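Local structure of endoglucanase (Clostridium thermocellum, 2YIK) at residues L44-G57 against T148-F161. The protein probably acts as a cellulase, hydrolysing internal linkages of cellulose as a family 9 glycoside hydrolase. Numbering follows the deposited sequence.
With ZN (zinc ion), chain E.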
ATOM      1  N   LEU A  44      -5.525 -15.182  -4.587  1.00 26.56           N
ATOM      2  CA  LEU A  44      -5.163 -14.573  -3.310  1.00 27.46           C
ATOM      3  C   LEU A  44      -3.804 -15.113  -2.880  1.00 27.92           C
ATOM      4  O   LEU A  44      -2.893 -14.355  -2.538  1.00 26.71           O
ATOM      5  CB  LEU A  44      -6.210 -14.908  -2.238  1.00 26.60           C
ATOM      6  CG  LEU A  44      -5.859 -14.469  -0.812  1.00 28.05           C
ATOM      7  CD1 LEU A  44      -5.653 -12.957  -0.788  1.00 27.57           C
ATOM      8  CD2 LEU A  44      -6.966 -14.867   0.160  1.00 24.82           C
ATOM      9  N   GLN A  45      -3.673 -16.436  -2.899  1.00 28.97           N
ATOM     10  CA  GLN A  45      -2.422 -17.077  -2.520  1.00 29.36           C
ATOM     11  C   GLN A  45      -1.254 -16.498  -3.300  1.00 28.83           C
ATOM     12  O   GLN A  45      -0.274 -16.031  -2.718  1.00 28.97           O
ATOM     13  CB  GLN A  45      -2.505 -18.584  -2.768  1.00 31.57           C
ATOM     14  CG  GLN A  45      -1.163 -19.285  -2.730  1.00 32.47           C
ATOM     15  CD  GLN A  45      -1.244 -20.741  -3.175  1.00 35.27           C
ATOM     16  OE1 GLN A  45      -1.941 -21.070  -4.138  1.00 33.76           O
ATOM     17  NE2 GLN A  45      -0.518 -21.615  -2.486  1.00 34.61           N
ATOM     18  N   TYR A  46      -1.362 -16.532  -4.623  1.00 28.03           N
ATOM     19  CA  TYR A  46      -0.310 -16.015  -5.483  1.00 28.65           C
ATOM     20  C   TYR A  46      -0.023 -14.524  -5.303  1.00 29.01           C
ATOM     21  O   TYR A  46       1.138 -14.116  -5.283  1.00 29.00           O
ATOM     22  CB  TYR A  46      -0.653 -16.289  -6.952  1.00 30.10           C
ATOM     23  CG  TYR A  46      -0.261 -17.668  -7.444  1.00 31.07           C
ATOM     24  CD1 TYR A  46      -0.616 -18.812  -6.732  1.00 30.81           C
ATOM     25  CD2 TYR A  46       0.446 -17.828  -8.635  1.00 30.76           C
ATOM     26  CE1 TYR A  46      -0.277 -20.078  -7.189  1.00 32.75           C
ATOM     27  CE2 TYR A  46       0.793 -19.092  -9.105  1.00 32.00           C
ATOM     28  CZ  TYR A  46       0.426 -20.214  -8.377  1.00 32.72           C
ATOM     29  OH  TYR A  46       0.748 -21.470  -8.841  1.00 31.69           O
ATOM     30  N   SER A  47      -1.071 -13.716  -5.164  1.00 28.95           N
ATOM     31  CA  SER A  47      -0.907 -12.265  -5.038  1.00 28.35           C
ATOM     32  C   SER A  47       0.138 -11.776  -4.035  1.00 28.86           C
ATOM     33  O   SER A  47       0.838 -10.802  -4.304  1.00 27.71           O
ATOM     34  CB  SER A  47      -2.256 -11.584  -4.732  1.00 28.36           C
ATOM     35  OG  SER A  47      -2.691 -11.820  -3.405  1.00 26.57           O
ATOM     36  N   MET A  48       0.256 -12.441  -2.890  1.00 29.44           N
ATOM     37  CA  MET A  48       1.213 -11.999  -1.879  1.00 28.69           C
ATOM     38  C   MET A  48       2.670 -12.299  -2.178  1.00 27.93           C
ATOM     39  O   MET A  48       3.562 -11.648  -1.629  1.00 27.08           O
ATOM     40  CB  MET A  48       0.835 -12.561  -0.505  1.00 27.29           C
ATOM     41  CG  MET A  48      -0.413 -11.910   0.055  1.00 30.04           C
ATOM     42  SD  MET A  48      -1.016 -12.584   1.615  1.00 33.79           S
ATOM     43  CE  MET A  48      -2.016 -13.893   1.035  1.00 31.29           C
ATOM     44  N   PHE A  49       2.924 -13.263  -3.053  1.00 27.38           N
ATOM     45  CA  PHE A  49       4.300 -13.613  -3.373  1.00 27.99           C
ATOM     46  C   PHE A  49       5.104 -12.496  -4.006  1.00 27.35           C
ATOM     47  O   PHE A  49       6.331 -12.544  -3.999  1.00 27.57           O
ATOM     48  CB  PHE A  49       4.335 -14.866  -4.244  1.00 27.60           C
ATOM     49  CG  PHE A  49       4.164 -16.121  -3.458  1.00 28.54           C
ATOM     50  CD1 PHE A  49       5.266 -16.768  -2.900  1.00 29.14           C
ATOM     51  CD2 PHE A  49       2.894 -16.622  -3.209  1.00 27.83           C
ATOM     52  CE1 PHE A  49       5.094 -17.895  -2.095  1.00 30.02           C
ATOM     53  CE2 PHE A  49       2.712 -17.737  -2.413  1.00 27.75           C
ATOM     54  CZ  PHE A  49       3.814 -18.380  -1.854  1.00 29.30           C
ATOM     55  N   PHE A  50       4.428 -11.484  -4.541  1.00 26.25           N
ATOM     56  CA  PHE A  50       5.162 -10.371  -5.125  1.00 26.08           C
ATOM     57  C   PHE A  50       5.904  -9.669  -4.003  1.00 25.18           C
ATOM     58  O   PHE A  50       7.005  -9.164  -4.193  1.00 25.17           O
ATOM     59  CB  PHE A  50       4.241  -9.349  -5.792  1.00 25.70           C
ATOM     60  CG  PHE A  50       4.983  -8.133  -6.285  1.00 25.84           C
ATOM     61  CD1 PHE A  50       5.780  -8.204  -7.421  1.00 25.40           C
ATOM     62  CD2 PHE A  50       4.913  -6.925  -5.591  1.00 25.79           C
ATOM     63  CE1 PHE A  50       6.530  -7.107  -7.833  1.00 26.71           C
ATOM     64  CE2 PHE A  50       5.657  -5.826  -5.993  1.00 25.66           C
ATOM     65  CZ  PHE A  50       6.454  -5.909  -7.126  1.00 26.35           C
ATOM     66  N   TYR A  51       5.296  -9.638  -2.826  1.00 25.40           N
ATOM     67  CA  TYR A  51       5.929  -8.976  -1.704  1.00 25.44           C
ATOM     68  C   TYR A  51       7.179  -9.728  -1.270  1.00 25.77           C
ATOM     69  O   TYR A  51       8.183  -9.107  -0.923  1.00 25.09           O
ATOM     70  CB  TYR A  51       4.913  -8.804  -0.576  1.00 24.53           C
ATOM     71  CG  TYR A  51       3.845  -7.813  -0.983  1.00 25.20           C
ATOM     72  CD1 TYR A  51       4.152  -6.459  -1.138  1.00 24.84           C
ATOM     73  CD2 TYR A  51       2.558  -8.240  -1.316  1.00 24.38           C
ATOM     74  CE1 TYR A  51       3.204  -5.552  -1.623  1.00 26.11           C
ATOM     75  CE2 TYR A  51       1.605  -7.346  -1.804  1.00 25.64           C
ATOM     76  CZ  TYR A  51       1.934  -6.004  -1.960  1.00 24.85           C
ATOM     77  OH  TYR A  51       1.014  -5.127  -2.487  1.00 22.56           O
ATOM     78  N   ASP A  52       7.138 -11.056  -1.320  1.00 26.04           N
ATOM     79  CA  ASP A  52       8.314 -11.837  -0.955  1.00 26.80           C
ATOM     80  C   ASP A  52       9.456 -11.504  -1.909  1.00 27.26           C
ATOM     81  O   ASP A  52      10.622 -11.484  -1.511  1.00 27.59           O
ATOM     82  CB  ASP A  52       8.029 -13.339  -1.033  1.00 27.80           C
ATOM     83  CG  ASP A  52       6.963 -13.782  -0.058  1.00 29.69           C
ATOM     84  OD1 ASP A  52       5.851 -13.214  -0.105  1.00 29.97           O
ATOM     85  OD2 ASP A  52       7.236 -14.699   0.751  1.00 29.25           O
ATOM     86  N   ALA A  53       9.115 -11.235  -3.168  1.00 27.60           N
ATOM     87  CA  ALA A  53      10.119 -10.921  -4.177  1.00 26.57           C
ATOM     88  C   ALA A  53      10.747  -9.550  -3.988  1.00 27.36           C
ATOM     89  O   ALA A  53      11.822  -9.286  -4.524  1.00 28.37           O
ATOM     90  CB  ALA A  53       9.509 -11.026  -5.572  1.00 25.40           C
ATOM     91  N   ASN A  54      10.080  -8.679  -3.234  1.00 26.38           N
ATOM     92  CA  ASN A  54      10.597  -7.335  -2.997  1.00 27.23           C
ATOM     93  C   ASN A  54      11.114  -7.073  -1.585  1.00 27.39           C
ATOM     94  O   ASN A  54      11.473  -5.942  -1.265  1.00 27.41           O
ATOM     95  CB  ASN A  54       9.542  -6.266  -3.334  1.00 27.12           C
ATOM     96  CG  ASN A  54       9.455  -5.964  -4.826  1.00 27.12           C
ATOM     97  OD1 ASN A  54       9.124  -4.845  -5.230  1.00 29.21           O
ATOM     98  ND2 ASN A  54       9.733  -6.964  -5.647  1.00 24.78           N
ATOM     99  N   MET A  55      11.144  -8.095  -0.735  1.00 28.11           N
ATOM    100  CA  MET A  55      11.657  -7.901   0.620  1.00 28.71           C
ATOM    101  C   MET A  55      13.105  -7.410   0.559  1.00 28.44           C
ATOM    102  O   MET A  55      13.899  -7.860  -0.263  1.00 27.91           O
ATOM    103  CB  MET A  55      11.555  -9.194   1.424  1.00 30.15           C
ATOM    104  CG  MET A  55      10.116  -9.524   1.782  1.00 30.13           C
ATOM    105  SD  MET A  55       9.934 -11.020   2.762  1.00 32.17           S
ATOM    106  CE  MET A  55       8.247 -10.808   3.358  1.00 28.89           C
ATOM    107  N   CYS A  56      13.435  -6.484   1.448  1.00 27.69           N
ATOM    108  CA  CYS A  56      14.749  -5.864   1.474  1.00 27.87           C
ATOM    109  C   CYS A  56      15.400  -5.935   2.857  1.00 27.91           C
ATOM    110  O   CYS A  56      14.714  -6.076   3.870  1.00 28.09           O
ATOM    111  CB  CYS A  56      14.570  -4.404   1.032  1.00 27.57           C
ATOM    112  SG  CYS A  56      16.026  -3.356   0.941  1.00 28.44           S
ATOM    113  N   GLY A  57      16.728  -5.861   2.894  1.00 28.14           N
ATOM    114  CA  GLY A  57      17.430  -5.874   4.169  1.00 29.01           C
ATOM    115  C   GLY A  57      18.040  -7.166   4.674  1.00 30.40           C
ATOM    116  O   GLY A  57      18.279  -8.107   3.919  1.00 30.06           O
ATOM    117  N   THR A 148      -8.551 -19.892   3.515  1.00 32.62           N
ATOM    118  CA  THR A 148      -7.652 -20.371   2.468  1.00 31.30           C
ATOM    119  C   THR A 148      -6.237 -20.658   2.946  1.00 31.37           C
ATOM    120  O   THR A 148      -5.359 -20.966   2.140  1.00 29.98           O
ATOM    121  CB  THR A 148      -7.558 -19.370   1.302  1.00 32.37           C
ATOM    122  OG1 THR A 148      -7.197 -18.081   1.809  1.00 31.85           O
ATOM    123  CG2 THR A 148      -8.888 -19.278   0.560  1.00 31.61           C
ATOM    124  N   GLY A 149      -6.018 -20.549   4.254  1.00 30.18           N
ATOM    125  CA  GLY A 149      -4.699 -20.812   4.808  1.00 31.19           C
ATOM    126  C   GLY A 149      -3.658 -19.790   4.395  1.00 31.09           C
ATOM    127  O   GLY A 149      -2.460 -20.085   4.384  1.00 31.14           O
ATOM    128  N   GLN A 150      -4.102 -18.577   4.072  1.00 31.31           N
ATOM    129  CA  GLN A 150      -3.177 -17.532   3.643  1.00 30.25           C
ATOM    130  C   GLN A 150      -2.978 -16.397   4.655  1.00 29.75           C
ATOM    131  O   GLN A 150      -2.298 -15.412   4.359  1.00 28.44           O
ATOM    132  CB  GLN A 150      -3.649 -16.943   2.308  1.00 32.34           C
ATOM    133  CG  GLN A 150      -3.827 -17.973   1.190  1.00 31.27           C
ATOM    134  CD  GLN A 150      -2.572 -18.783   0.941  1.00 33.17           C
ATOM    135  OE1 GLN A 150      -1.502 -18.224   0.692  1.00 33.05           O
ATOM    136  NE2 GLN A 150      -2.693 -20.111   1.005  1.00 31.54           N
ATOM    137  N   ALA A 151      -3.558 -16.535   5.844  1.00 29.05           N
ATOM    138  CA  ALA A 151      -3.442 -15.493   6.861  1.00 29.97           C
ATOM    139  C   ALA A 151      -2.021 -15.349   7.392  1.00 30.75           C
ATOM    140  O   ALA A 151      -1.543 -14.231   7.611  1.00 31.11           O
ATOM    141  CB  ALA A 151      -4.413 -15.766   8.006  1.00 29.23           C
ATOM    142  N   VAL A 152      -1.337 -16.471   7.590  1.00 31.24           N
ATOM    143  CA  VAL A 152       0.028 -16.423   8.090  1.00 30.56           C
ATOM    144  C   VAL A 152       0.927 -15.643   7.130  1.00 30.43           C
ATOM    145  O   VAL A 152       1.732 -14.813   7.561  1.00 30.24           O
ATOM    146  CB  VAL A 152       0.602 -17.845   8.310  1.00 29.54           C
ATOM    147  CG1 VAL A 152       2.094 -17.765   8.643  1.00 30.32           C
ATOM    148  CG2 VAL A 152      -0.149 -18.530   9.446  1.00 28.62           C
ATOM    149  N   HIS A 153       0.778 -15.899   5.832  1.00 28.81           N
ATOM    150  CA  HIS A 153       1.575 -15.215   4.805  1.00 28.05           C
ATOM    151  C   HIS A 153       1.322 -13.704   4.890  1.00 26.75           C
ATOM    152  O   HIS A 153       2.255 -12.903   4.856  1.00 27.07           O
ATOM    153  CB  HIS A 153       1.182 -15.731   3.416  1.00 28.44           C
ATOM    154  CG  HIS A 153       2.144 -15.359   2.327  1.00 29.27           C
ATOM    155  ND1 HIS A 153       3.227 -14.531   2.530  1.00 30.03           N
ATOM    156  CD2 HIS A 153       2.180 -15.712   1.018  1.00 27.87           C
ATOM    157  CE1 HIS A 153       3.891 -14.390   1.395  1.00 27.85           C
ATOM    158  NE2 HIS A 153       3.277 -15.095   0.464  1.00 29.40           N
ATOM    159  N   ALA A 154       0.054 -13.324   5.009  1.00 25.76           N
ATOM    160  CA  ALA A 154      -0.322 -11.916   5.110  1.00 26.42           C
ATOM    161  C   ALA A 154       0.314 -11.247   6.330  1.00 26.38           C
ATOM    162  O   ALA A 154       0.845 -10.138   6.239  1.00 25.77           O
ATOM    163  CB  ALA A 154      -1.838 -11.787   5.185  1.00 24.03           C
ATOM    164  N   GLU A 155       0.263 -11.926   7.474  1.00 26.44           N
ATOM    165  CA  GLU A 155       0.830 -11.361   8.685  1.00 26.50           C
ATOM    166  C   GLU A 155       2.350 -11.198   8.595  1.00 27.11           C
ATOM    167  O   GLU A 155       2.901 -10.228   9.116  1.00 26.83           O
ATOM    168  CB  GLU A 155       0.412 -12.198   9.899  1.00 26.75           C
ATOM    169  CG  GLU A 155      -1.101 -12.128  10.144  1.00 26.05           C
ATOM    170  CD  GLU A 155      -1.531 -12.771  11.449  1.00 28.41           C
ATOM    171  OE1 GLU A 155      -0.660 -13.316  12.150  1.00 28.33           O
ATOM    172  OE2 GLU A 155      -2.741 -12.734  11.773  1.00 30.67           O
ATOM    173  N   VAL A 156       3.028 -12.116   7.907  1.00 25.69           N
ATOM    174  CA  VAL A 156       4.476 -12.002   7.764  1.00 26.93           C
ATOM    175  C   VAL A 156       4.821 -10.765   6.934  1.00 26.65           C
ATOM    176  O   VAL A 156       5.774 -10.036   7.246  1.00 27.11           O
ATOM    177  CB  VAL A 156       5.085 -13.254   7.090  1.00 27.61           C
ATOM    178  CG1 VAL A 156       6.551 -13.012   6.765  1.00 25.84           C
ATOM    179  CG2 VAL A 156       4.952 -14.457   8.026  1.00 29.28           C
ATOM    180  N   ILE A 157       4.045 -10.530   5.880  1.00 24.75           N
ATOM    181  CA  ILE A 157       4.267  -9.373   5.019  1.00 24.31           C
ATOM    182  C   ILE A 157       3.945  -8.082   5.776  1.00 22.63           C
ATOM    183  O   ILE A 157       4.721  -7.135   5.727  1.00 22.88           O
ATOM    184  CB  ILE A 157       3.397  -9.428   3.725  1.00 25.37           C
ATOM    185  CG1 ILE A 157       3.985 -10.420   2.722  1.00 29.62           C
ATOM    186  CG2 ILE A 157       3.362  -8.063   3.063  1.00 23.38           C
ATOM    187  CD1 ILE A 157       4.266 -11.779   3.308  1.00 38.57           C
ATOM    188  N   LEU A 158       2.816  -8.054   6.482  1.00 20.45           N
ATOM    189  CA  LEU A 158       2.428  -6.859   7.230  1.00 21.93           C
ATOM    190  C   LEU A 158       3.392  -6.528   8.370  1.00 23.21           C
ATOM    191  O   LEU A 158       3.613  -5.357   8.675  1.00 21.97           O
ATOM    192  CB  LEU A 158       0.997  -7.003   7.746  1.00 20.81           C
ATOM    193  CG  LEU A 158      -0.044  -6.989   6.618  1.00 21.42           C
ATOM    194  CD1 LEU A 158      -1.376  -7.486   7.119  1.00 20.94           C
ATOM    195  CD2 LEU A 158      -0.166  -5.573   6.050  1.00 21.36           C
ATOM    196  N   ARG A 159       3.966  -7.554   8.995  1.00 24.63           N
ATOM    197  CA  ARG A 159       4.934  -7.332  10.064  1.00 23.83           C
ATOM    198  C   ARG A 159       6.212  -6.764   9.460  1.00 23.82           C
ATOM    199  O   ARG A 159       6.842  -5.878  10.041  1.00 22.68           O
ATOM    200  CB  ARG A 159       5.266  -8.637  10.796  1.00 24.86           C
ATOM    201  CG  ARG A 159       4.253  -9.052  11.850  1.00 24.49           C
ATOM    202  CD  ARG A 159       4.598 -10.434  12.405  1.00 26.68           C
ATOM    203  NE  ARG A 159       3.663 -10.888  13.436  1.00 29.41           N
ATOM    204  CZ  ARG A 159       3.720 -10.530  14.718  1.00 30.20           C
ATOM    205  NH1 ARG A 159       4.673  -9.705  15.145  1.00 29.14           N
ATOM    206  NH2 ARG A 159       2.831 -11.008  15.575  1.00 29.13           N
ATOM    207  N   TYR A 160       6.593  -7.266   8.288  1.00 23.59           N
ATOM    208  CA  TYR A 160       7.801  -6.782   7.643  1.00 23.48           C
ATOM    209  C   TYR A 160       7.667  -5.311   7.247  1.00 24.06           C
ATOM    210  O   TYR A 160       8.638  -4.557   7.341  1.00 24.87           O
ATOM    211  CB  TYR A 160       8.143  -7.634   6.416  1.00 25.63           C
ATOM    212  CG  TYR A 160       9.637  -7.724   6.147  1.00 26.61           C
ATOM    213  CD1 TYR A 160      10.472  -8.466   6.988  1.00 27.86           C
ATOM    214  CD2 TYR A 160      10.214  -7.061   5.063  1.00 26.61           C
ATOM    215  CE1 TYR A 160      11.842  -8.548   6.759  1.00 27.58           C
ATOM    216  CE2 TYR A 160      11.584  -7.137   4.821  1.00 29.70           C
ATOM    217  CZ  TYR A 160      12.394  -7.880   5.675  1.00 30.89           C
ATOM    218  OH  TYR A 160      13.753  -7.948   5.457  1.00 31.48           O
ATOM    219  N   PHE A 161       6.476  -4.903   6.802  1.00 22.83           N
ATOM    220  CA  PHE A 161       6.232  -3.500   6.424  1.00 22.59           C
ATOM    221  C   PHE A 161       6.306  -2.607   7.658  1.00 22.69           C
ATOM    222  O   PHE A 161       7.091  -1.668   7.726  1.00 21.73           O
ATOM    223  CB  PHE A 161       4.824  -3.295   5.840  1.00 20.81           C
ATOM    224  CG  PHE A 161       4.742  -3.389   4.341  1.00 21.39           C
ATOM    225  CD1 PHE A 161       5.353  -2.439   3.522  1.00 21.70           C
ATOM    226  CD2 PHE A 161       3.993  -4.398   3.750  1.00 22.18           C
ATOM    227  CE1 PHE A 161       5.208  -2.500   2.132  1.00 22.58           C
ATOM    228  CE2 PHE A 161       3.843  -4.468   2.374  1.00 23.22           C
ATOM    229  CZ  PHE A 161       4.451  -3.517   1.557  1.00 20.25           C
TER
HETATM  230 ZN    ZN E1533      17.119  -4.611  -0.824  1.00 31.23          ZN
HETATM  231  O   HOH W   1      -0.253 -22.012   0.881  1.00 46.04           O
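Met48 is wedged between His153 and Ala154, and the packing here is tight. Its CB lies over one face of the imidazole, 3.8 Å from the His153 ring centroid, while Met48 SD rests 3.7 Å from Ala154 CB. A bend at the last torsion (chi3 -87°) swings the methyl aside, bringing Met48 CE to 3.7 Å from Gln150 CB. The same imidazole turns its edge to the face of Phe49 in a T-shaped pair, planes 71° apart, and so is packed from two directions. Next along, Tyr51 CB sits 3.8 Å from Ile157 CG1, and the Tyr51 ring reaches the edge of Phe161; its hydroxyl is hydrogen-bonded to Ile499 O.

This is helix-on-helix packing inside the (alpha/alpha)6 barrel of family 9 enzymes: helix 151-167 runs beside the broken helical run 40-54 near the N-terminus of the modelled chain. Beyond that run, Tyr160 OH donates to Cys56 O at 2.6 Å, from above the carbonyl plane. Met55 SD stands over the Tyr160 ring as a Met-aromatic contact, 4.6 Å from its centroid. Cys56 SG binds zinc with Cys72, His73 and His115, so the Tyr160 bond ties the helix to the backbone of a metal ligand.

Packing is looser around Val156, which is partly exposed and meets Met55 CE with its CG1 at a distant 4.4 Å. At the other end a single water accepts from Gln150 NE2 and, weakly, from Gln45 NE2, while Gln45 OE1 is held by Asp524 N. Gln150, N-cap of helix 151-167, folds back so that its NE2 also donates to Thr148 O (3.0 Å), beside Gly149, whose positive phi closes the preceding helix in a Schellman motif.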